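Local structure of LbaCas13a H328A (C2c2) (Lachnospiraceae bacterium NK4A179, 5WLH) at residues Arg792-Ile796 / Ile808-Ile812; Leu1012-Cys1016 / Leu1028-Gly1032; Ser1237-Asn1241 / Lys1308-Ile1312. The protein is a CRISPR-Cas13a nuclease that binds pre-crRNA as its guide and, as the family does, probably cleaves RNA targeted by that guide. All blocks are in the same frame, centred on the assembly; numbering follows the deposited sequence.

Interaction 1: residues Arg792-Ile796 / Ile808-Ile812; sequences RIKNI and ICQLI
Ile-796 reaches across to three residues of the facing helix, and its two branches divide the work. Its CD1 lies against Leu-811 CB at 3.6 Å and also meets Ile-812 CG1, while its CG2 rests on Leu-811 CD1 (3.8 Å) and Ile-808 CG1. One turn back, Ile-793 sends its CD1 between Ile-808 CG2 and Ile-812 CG1, 3.7 Å from each. The bend at its second torsion (chi2 -84°) turns that methyl to the partner helix, and the side chain crosses both isoleucines at about a right angle. Nearer the solvent, Arg-792 adds its CB, 4.0 Å from Ile-812 CD1. Cutting Ile-796 back to an alanine removes both branches and is likely to leave Leu-811 without its partner in the facing segment and to open a gap beside Ile-808 and Ile-812. Further out, Tyr-803 in the connecting loop touches both Ile-796 and Leu-811, Ile-743 of helix 736-745 packs on Ile-808, and Phe-789 on Ile-812. The short segments approach to 10.3 Å between axes, with 124° between their directions. Two consecutive helices, 786-799 and 805-813, thus form a widely splayed helix-loop-helix pair, steeply inclined to each other and closed by branched aliphatic side chains.

Interaction 2: residues Leu1012-Cys1016 / Leu1028-Gly1032; sequences LNRFC and LYYDG
Tyr-1030 presents one ring face to Asn-1013 and the ring edge to Leu-1012, so two successive residues of helix 1008-1017 meet the same ring in different ways. Asn-1013 CB sits over the face as a CH-pi contact, 4.0 Å from the centroid of the Tyr-1030 ring and 29° off its normal. CG stands anti to the backbone N (chi1 -178°), which carries the amide across the ring: OD1 hangs above the rim, 3.3 Å from Tyr-1030 CE2, and the amide plane is turned 54° from the ring plane. Leu-1012 CG lies in the ring plane, 4.0 Å from Tyr-1030 CD1. The hydroxyl at the far end of this ring is hydrogen-bonded to Glu-1033 O, in the turn of the two-stranded antiparallel hairpin 1030-1031/1034-1035, whose Pro-1035 touches both Leu-1012 and Tyr-1030; the helix therefore packs against a small beta-hairpin that follows it closely in the chain. Cys-1016 SG rests against the CB atoms of both tyrosines, 3.7 Å from Tyr-1029 CB and 3.8 Å from Tyr-1030 CB. It makes an oblique sulfur-aromatic contact with the Tyr-1030 ring, but lies at the edge of the Tyr-1029 ring. Leu-1012 CD1 joins it at Tyr-1029 CB (3.9 Å), its side chain crossing that tyrosine at about a right angle. The Tyr-1029 hydroxyl is hydrogen-bonded to Val-1103 O, and Leu-1028 CB lies over one face of its ring.

Interaction 3: residues Ser1237-Asn1241 / Lys1308-Ile1312; sequences SEHDN and KMIGI
Asn-1241, near the start of helix 1239-1250, grips the backbone of Gly-1311 with both ends of its amide. OD1 accepts from Gly-1311 N at 2.7 Å, in the carbonyl plane and on a lone pair, while ND2 donates to Gly-1311 O at 2.9 Å. This second bond reaches the acceptor from well above its carbonyl plane, 64° out of it. A second torsion of 99° turns the amide so that OD1 and ND2 both face Gly-1311, just beyond strand 1297-1310. Glycine fits here because a CB would jam against the carbonyl O of Ile-1310. Glu-1238 covers the other end of the contact. Its OE1 takes Lys-1308 NZ at 2.7 Å in a salt bridge, approached on the syn side and 19° out of the carboxylate plane; the extended lysine chain crosses the glutamate at about a right angle. The same oxygen pairs with Arg-1272, and Lys-1308 NZ with Asp-1271, both of helix 1262-1273; Lys-1308 NZ also makes a weak hydrogen bond to a sugar of the bound RNA. Ile-1312 packs beside the amide: its CG1 lies on Asp-1240 CB at 3.6 Å and its CD1 is 3.3 Å from Asn-1241 ND2. Beside Glu-1238, Ile-1310 CD1 rests 3.8 Å from Glu-1238 CG. The chemistry is thus divided between a neutral, two-bond amide grip on the backbone just past the strand, which probably helps to fix it, and an alternating network of charges, which probably holds the lysine's ammonium group in place near the RNA.

The three contacts follow one another in series along the chain and share no helix, strand or sheet. Interaction 1 joins helices 786-799 and 805-813, interaction 2 sets helix 1008-1017 against the hairpin 1030-1031/1034-1035, and interaction 3 ties helix 1239-1250 to the end of strand 1297-1310 in a four-stranded antiparallel sheet. Their centres lie 53 to 55 Å apart, and the nearest atoms of any two are about 39 Å or more from each other; interactions 1 and 3 fall on opposite sides of the chain's centre. Two are therefore local closures between near neighbours in sequence, whereas interaction 3 spans 66 residues, and its nearest atom lies about 3 Å from the bound RNA, closer than the others.

Interaction 1: residues Arg792-Ile796 / Ile808-Ile812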
loop_
_atom_site.group_PDB
_atom_site.type_symbol
_atom_site.label_atom_id
_atom_site.label_comp_id
_atom_site.label_asym_id
_atom_site.label_seq_id
_atom_site.Cartn_x
_atom_site.Cartn_y
_atom_site.Cartn_z
ATOM N N ARG A 792 23.055 18.179 -3.553
ATOM C CA ARG A 792 22.833 16.740 -3.477
ATOM C C ARG A 792 23.161 16.061 -4.796
ATOM O O ARG A 792 23.717 14.954 -4.805
ATOM C CB ARG A 792 21.398 16.444 -3.053
ATOM C CG ARG A 792 20.948 17.277 -1.881
ATOM C CD ARG A 792 19.480 17.084 -1.617
ATOM N NE ARG A 792 19.224 16.040 -0.634
ATOM C CZ ARG A 792 19.173 16.253 0.678
ATOM N NH1 ARG A 792 18.931 15.247 1.509
ATOM N NH2 ARG A 792 19.362 17.476 1.155
ATOM N N ILE A 793 22.844 16.714 -5.920
ATOM C CA ILE A 793 23.214 16.175 -7.228
ATOM C C ILE A 793 24.721 15.972 -7.308
ATOM O O ILE A 793 25.204 14.913 -7.731
ATOM C CB ILE A 793 22.723 17.101 -8.357
ATOM C CG1 ILE A 793 21.217 17.322 -8.258
ATOM C CG2 ILE A 793 23.121 16.538 -9.716
ATOM C CD1 ILE A 793 20.396 16.247 -8.900
ATOM N N LYS A 794 25.492 16.988 -6.905
ATOM C CA LYS A 794 26.944 16.855 -6.975
ATOM C C LYS A 794 27.434 15.766 -6.031
ATOM O O LYS A 794 28.344 14.997 -6.373
ATOM C CB LYS A 794 27.632 18.194 -6.673
ATOM C CG LYS A 794 27.659 19.244 -7.823
ATOM C CD LYS A 794 28.719 18.938 -8.919
ATOM C CE LYS A 794 28.305 17.847 -9.915
ATOM N NZ LYS A 794 29.430 17.265 -10.699
ATOM N N ASN A 795 26.833 15.668 -4.843
ATOM C CA ASN A 795 27.160 14.566 -3.943
ATOM C C ASN A 795 26.874 13.222 -4.605
ATOM O O ASN A 795 27.701 12.303 -4.556
ATOM C CB ASN A 795 26.377 14.711 -2.639
ATOM C CG ASN A 795 26.752 13.657 -1.621
ATOM O OD1 ASN A 795 25.902 13.159 -0.880
ATOM N ND2 ASN A 795 28.032 13.301 -1.584
ATOM N N ILE A 796 25.712 13.100 -5.252
ATOM C CA ILE A 796 25.327 11.833 -5.872
ATOM C C ILE A 796 26.345 11.416 -6.928
ATOM O O ILE A 796 26.838 10.280 -6.927
ATOM C CB ILE A 796 23.907 11.937 -6.459
ATOM C CG1 ILE A 796 22.876 11.912 -5.332
ATOM C CG2 ILE A 796 23.653 10.812 -7.451
ATOM C CD1 ILE A 796 21.503 12.386 -5.748
ATOM N N ILE A 808 20.121 9.128 -10.656
ATOM C CA ILE A 808 20.135 10.424 -9.986
ATOM C C ILE A 808 18.723 10.814 -9.561
ATOM O O ILE A 808 18.501 11.259 -8.428
ATOM C CB ILE A 808 20.780 11.492 -10.889
ATOM C CG1 ILE A 808 22.233 11.121 -11.169
ATOM C CG2 ILE A 808 20.688 12.842 -10.223
ATOM C CD1 ILE A 808 22.856 11.903 -12.316
ATOM N N CYS A 809 17.742 10.643 -10.461
ATOM C CA CYS A 809 16.360 10.965 -10.116
ATOM C C CYS A 809 15.885 10.156 -8.922
ATOM O O CYS A 809 15.213 10.684 -8.033
ATOM C CB CYS A 809 15.421 10.698 -11.290
ATOM S SG CYS A 809 15.560 11.852 -12.666
ATOM N N GLN A 810 16.198 8.861 -8.910
ATOM C CA GLN A 810 15.742 8.008 -7.816
ATOM C C GLN A 810 16.345 8.451 -6.490
ATOM O O GLN A 810 15.647 8.517 -5.471
ATOM C CB GLN A 810 16.101 6.552 -8.109
ATOM C CG GLN A 810 15.422 6.001 -9.339
ATOM C CD GLN A 810 16.117 4.779 -9.882
ATOM O OE1 GLN A 810 17.168 4.373 -9.388
ATOM N NE2 GLN A 810 15.516 4.162 -10.883
ATOM N N LEU A 811 17.637 8.774 -6.490
ATOM C CA LEU A 811 18.293 9.178 -5.253
ATOM C C LEU A 811 17.793 10.534 -4.784
ATOM O O LEU A 811 17.723 10.780 -3.576
ATOM C CB LEU A 811 19.808 9.181 -5.436
ATOM C CG LEU A 811 20.387 7.781 -5.656
ATOM C CD1 LEU A 811 21.875 7.848 -5.907
ATOM C CD2 LEU A 811 20.077 6.867 -4.475
ATOM N N ILE A 812 17.407 11.408 -5.717
ATOM C CA ILE A 812 16.794 12.677 -5.340
ATOM C C ILE A 812 15.415 12.449 -4.737
ATOM O O ILE A 812 15.095 12.978 -3.666
ATOM C CB ILE A 812 16.730 13.626 -6.551
ATOM C CG1 ILE A 812 18.090 14.271 -6.757
ATOM C CG2 ILE A 812 15.663 14.687 -6.342
ATOM C CD1 ILE A 812 18.527 15.129 -5.582
#

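Interaction 2: residues Leu1012-Cys1016 / Leu1028-Gly1032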
loop_
_atom_site.group_PDB
_atom_site.type_symbol
_atom_site.label_atom_id
_atom_site.label_comp_id
_atom_site.label_asym_id
_atom_site.label_seq_id
_atom_site.Cartn_x
_atom_site.Cartn_y
_atom_site.Cartn_z
ATOM N N LEU A 1012 -29.271 2.534 -34.952
ATOM C CA LEU A 1012 -28.071 3.310 -34.657
ATOM C C LEU A 1012 -27.671 4.181 -35.840
ATOM O O LEU A 1012 -27.223 5.317 -35.656
ATOM C CB LEU A 1012 -26.922 2.374 -34.260
ATOM C CG LEU A 1012 -25.530 2.989 -34.069
ATOM C CD1 LEU A 1012 -25.555 4.103 -33.024
ATOM C CD2 LEU A 1012 -24.499 1.921 -33.701
ATOM N N ASN A 1013 -27.827 3.664 -37.062
ATOM C CA ASN A 1013 -27.520 4.464 -38.243
ATOM C C ASN A 1013 -28.479 5.644 -38.366
ATOM O O ASN A 1013 -28.064 6.752 -38.722
ATOM C CB ASN A 1013 -27.566 3.586 -39.494
ATOM C CG ASN A 1013 -27.209 4.348 -40.758
ATOM O OD1 ASN A 1013 -26.086 4.833 -40.917
ATOM N ND2 ASN A 1013 -28.168 4.456 -41.668
ATOM N N ARG A 1014 -29.762 5.422 -38.073
ATOM C CA ARG A 1014 -30.727 6.518 -38.051
ATOM C C ARG A 1014 -30.328 7.578 -37.035
ATOM O O ARG A 1014 -30.426 8.784 -37.301
ATOM C CB ARG A 1014 -32.122 5.979 -37.728
ATOM C CG ARG A 1014 -33.166 6.220 -38.804
ATOM C CD ARG A 1014 -34.514 5.624 -38.406
ATOM N NE ARG A 1014 -34.482 4.165 -38.314
ATOM C CZ ARG A 1014 -34.678 3.478 -37.190
ATOM N NH1 ARG A 1014 -34.919 4.115 -36.050
ATOM N NH2 ARG A 1014 -34.632 2.152 -37.204
ATOM N N PHE A 1015 -29.865 7.141 -35.863
ATOM C CA PHE A 1015 -29.527 8.065 -34.787
ATOM C C PHE A 1015 -28.325 8.929 -35.150
ATOM O O PHE A 1015 -28.306 10.129 -34.854
ATOM C CB PHE A 1015 -29.269 7.267 -33.511
ATOM C CG PHE A 1015 -29.000 8.108 -32.303
ATOM C CD1 PHE A 1015 -30.046 8.672 -31.593
ATOM C CD2 PHE A 1015 -27.703 8.305 -31.855
ATOM C CE1 PHE A 1015 -29.803 9.431 -30.468
ATOM C CE2 PHE A 1015 -27.455 9.062 -30.732
ATOM C CZ PHE A 1015 -28.505 9.627 -30.036
ATOM N N CYS A 1016 -27.313 8.342 -35.796
ATOM C CA CYS A 1016 -26.132 9.119 -36.158
ATOM C C CYS A 1016 -26.403 10.043 -37.336
ATOM O O CYS A 1016 -25.727 11.067 -37.485
ATOM C CB CYS A 1016 -24.962 8.190 -36.484
ATOM S SG CYS A 1016 -24.510 7.076 -35.135
ATOM N N LEU A 1028 -20.608 10.627 -34.593
ATOM C CA LEU A 1028 -19.963 9.974 -33.458
ATOM C C LEU A 1028 -19.820 8.462 -33.620
ATOM O O LEU A 1028 -18.699 7.942 -33.622
ATOM C CB LEU A 1028 -20.721 10.294 -32.163
ATOM C CG LEU A 1028 -20.570 11.736 -31.673
ATOM C CD1 LEU A 1028 -21.400 11.987 -30.428
ATOM C CD2 LEU A 1028 -19.104 12.054 -31.425
ATOM N N TYR A 1029 -20.934 7.745 -33.755
ATOM C CA TYR A 1029 -20.950 6.306 -33.523
ATOM C C TYR A 1029 -21.027 5.471 -34.796
ATOM O O TYR A 1029 -21.152 4.244 -34.707
ATOM C CB TYR A 1029 -22.111 5.959 -32.594
ATOM C CG TYR A 1029 -22.093 6.783 -31.325
ATOM C CD1 TYR A 1029 -21.101 6.598 -30.367
ATOM C CD2 TYR A 1029 -23.039 7.778 -31.105
ATOM C CE1 TYR A 1029 -21.072 7.358 -29.209
ATOM C CE2 TYR A 1029 -23.016 8.543 -29.950
ATOM C CZ TYR A 1029 -22.028 8.329 -29.006
ATOM O OH TYR A 1029 -22.003 9.090 -27.855
ATOM N N TYR A 1030 -20.947 6.091 -35.973
ATOM C CA TYR A 1030 -21.057 5.366 -37.231
ATOM C C TYR A 1030 -19.894 5.721 -38.142
ATOM O O TYR A 1030 -19.448 6.871 -38.175
ATOM C CB TYR A 1030 -22.389 5.659 -37.932
ATOM C CG TYR A 1030 -23.057 4.411 -38.457
ATOM C CD1 TYR A 1030 -23.862 3.635 -37.635
ATOM C CD2 TYR A 1030 -22.869 4.001 -39.770
ATOM C CE1 TYR A 1030 -24.466 2.487 -38.107
ATOM C CE2 TYR A 1030 -23.471 2.854 -40.252
ATOM C CZ TYR A 1030 -24.267 2.102 -39.417
ATOM O OH TYR A 1030 -24.866 0.962 -39.895
ATOM N N ASP A 1031 -19.405 4.717 -38.880
ATOM C CA ASP A 1031 -18.263 4.853 -39.791
ATOM C C ASP A 1031 -18.713 4.333 -41.159
ATOM O O ASP A 1031 -18.430 3.192 -41.536
ATOM C CB ASP A 1031 -17.038 4.093 -39.247
ATOM C CG ASP A 1031 -15.787 4.291 -40.095
ATOM O OD1 ASP A 1031 -15.858 4.990 -41.128
ATOM O OD2 ASP A 1031 -14.726 3.745 -39.717
ATOM N N GLY A 1032 -19.428 5.177 -41.897
ATOM C CA GLY A 1032 -19.886 4.831 -43.228
ATOM C C GLY A 1032 -20.934 3.739 -43.271
ATOM O O GLY A 1032 -22.098 3.968 -42.929
#

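Interaction 3: residues Ser1237-Asn1241 / Lys1308-Ile1312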
loop_
_atom_site.group_PDB
_atom_site.type_symbol
_atom_site.label_atom_id
_atom_site.label_comp_id
_atom_site.label_asym_id
_atom_site.label_seq_id
_atom_site.Cartn_x
_atom_site.Cartn_y
_atom_site.Cartn_z
ATOM N N SER A 1237 -14.848 -19.687 14.992
ATOM C CA SER A 1237 -16.233 -19.888 14.559
ATOM C C SER A 1237 -16.542 -19.221 13.227
ATOM O O SER A 1237 -17.530 -19.589 12.580
ATOM C CB SER A 1237 -17.203 -19.358 15.618
ATOM O OG SER A 1237 -16.941 -19.956 16.871
ATOM N N GLU A 1238 -15.741 -18.232 12.820
ATOM C CA GLU A 1238 -15.927 -17.524 11.566
ATOM C C GLU A 1238 -15.025 -18.018 10.452
ATOM O O GLU A 1238 -15.040 -17.423 9.375
ATOM C CB GLU A 1238 -15.644 -16.033 11.742
ATOM C CG GLU A 1238 -16.302 -15.342 12.893
ATOM C CD GLU A 1238 -15.991 -13.848 12.843
ATOM O OE1 GLU A 1238 -16.947 -13.070 12.665
ATOM O OE2 GLU A 1238 -14.787 -13.463 12.931
ATOM N N HIS A 1239 -14.237 -19.069 10.688
ATOM C CA HIS A 1239 -13.249 -19.493 9.699
ATOM C C HIS A 1239 -13.870 -19.745 8.325
ATOM O O HIS A 1239 -13.328 -19.313 7.301
ATOM C CB HIS A 1239 -12.516 -20.743 10.199
ATOM C CG HIS A 1239 -11.428 -21.199 9.281
ATOM N ND1 HIS A 1239 -10.126 -20.756 9.389
ATOM C CD2 HIS A 1239 -11.454 -22.039 8.216
ATOM C CE1 HIS A 1239 -9.395 -21.315 8.439
ATOM N NE2 HIS A 1239 -10.176 -22.098 7.715
ATOM N N ASP A 1240 -15.014 -20.437 8.277
ATOM C CA ASP A 1240 -15.638 -20.706 6.989
ATOM C C ASP A 1240 -16.184 -19.434 6.342
ATOM O O ASP A 1240 -16.245 -19.338 5.110
ATOM C CB ASP A 1240 -16.754 -21.748 7.152
ATOM C CG ASP A 1240 -16.225 -23.118 7.585
ATOM O OD1 ASP A 1240 -15.037 -23.421 7.338
ATOM O OD2 ASP A 1240 -17.000 -23.887 8.189
ATOM N N ASN A 1241 -16.605 -18.460 7.143
ATOM C CA ASN A 1241 -17.051 -17.200 6.566
ATOM C C ASN A 1241 -15.884 -16.445 5.954
ATOM O O ASN A 1241 -16.053 -15.756 4.938
ATOM C CB ASN A 1241 -17.732 -16.356 7.629
ATOM C CG ASN A 1241 -18.819 -17.114 8.340
ATOM O OD1 ASN A 1241 -18.612 -17.638 9.438
ATOM N ND2 ASN A 1241 -19.977 -17.215 7.697
ATOM N N LYS A 1308 -23.620 -9.873 9.858
ATOM C CA LYS A 1308 -22.750 -10.884 9.287
ATOM C C LYS A 1308 -23.194 -12.241 9.805
ATOM O O LYS A 1308 -23.746 -12.347 10.903
ATOM C CB LYS A 1308 -21.282 -10.635 9.645
ATOM C CG LYS A 1308 -20.988 -10.721 11.125
ATOM C CD LYS A 1308 -19.472 -10.645 11.389
ATOM C CE LYS A 1308 -19.185 -10.483 12.865
ATOM N NZ LYS A 1308 -17.730 -10.566 13.207
ATOM N N MET A 1309 -22.935 -13.269 9.013
ATOM C CA MET A 1309 -23.197 -14.628 9.448
ATOM C C MET A 1309 -21.976 -15.214 10.145
ATOM O O MET A 1309 -20.827 -14.877 9.834
ATOM C CB MET A 1309 -23.597 -15.510 8.265
ATOM C CG MET A 1309 -24.824 -15.019 7.538
ATOM S SD MET A 1309 -26.205 -14.803 8.662
ATOM C CE MET A 1309 -26.358 -16.468 9.299
ATOM N N ILE A 1310 -22.248 -16.081 11.117
ATOM C CA ILE A 1310 -21.252 -16.915 11.775
ATOM C C ILE A 1310 -21.570 -18.343 11.384
ATOM O O ILE A 1310 -22.650 -18.844 11.718
ATOM C CB ILE A 1310 -21.295 -16.756 13.301
ATOM C CG1 ILE A 1310 -21.259 -15.278 13.697
ATOM C CG2 ILE A 1310 -20.156 -17.542 13.951
ATOM C CD1 ILE A 1310 -19.971 -14.579 13.328
ATOM N N GLY A 1311 -20.654 -18.995 10.680
ATOM C CA GLY A 1311 -20.917 -20.312 10.142
ATOM C C GLY A 1311 -21.493 -20.247 8.737
ATOM O O GLY A 1311 -22.015 -19.228 8.290
ATOM N N ILE A 1312 -21.387 -21.370 8.028
ATOM C CA ILE A 1312 -21.876 -21.494 6.659
ATOM C C ILE A 1312 -22.814 -22.691 6.592
ATOM O O ILE A 1312 -22.436 -23.801 6.987
ATOM C CB ILE A 1312 -20.724 -21.658 5.651
ATOM C CG1 ILE A 1312 -19.789 -20.453 5.707
ATOM C CG2 ILE A 1312 -21.273 -21.819 4.241
ATOM C CD1 ILE A 1312 -20.390 -19.223 5.092
#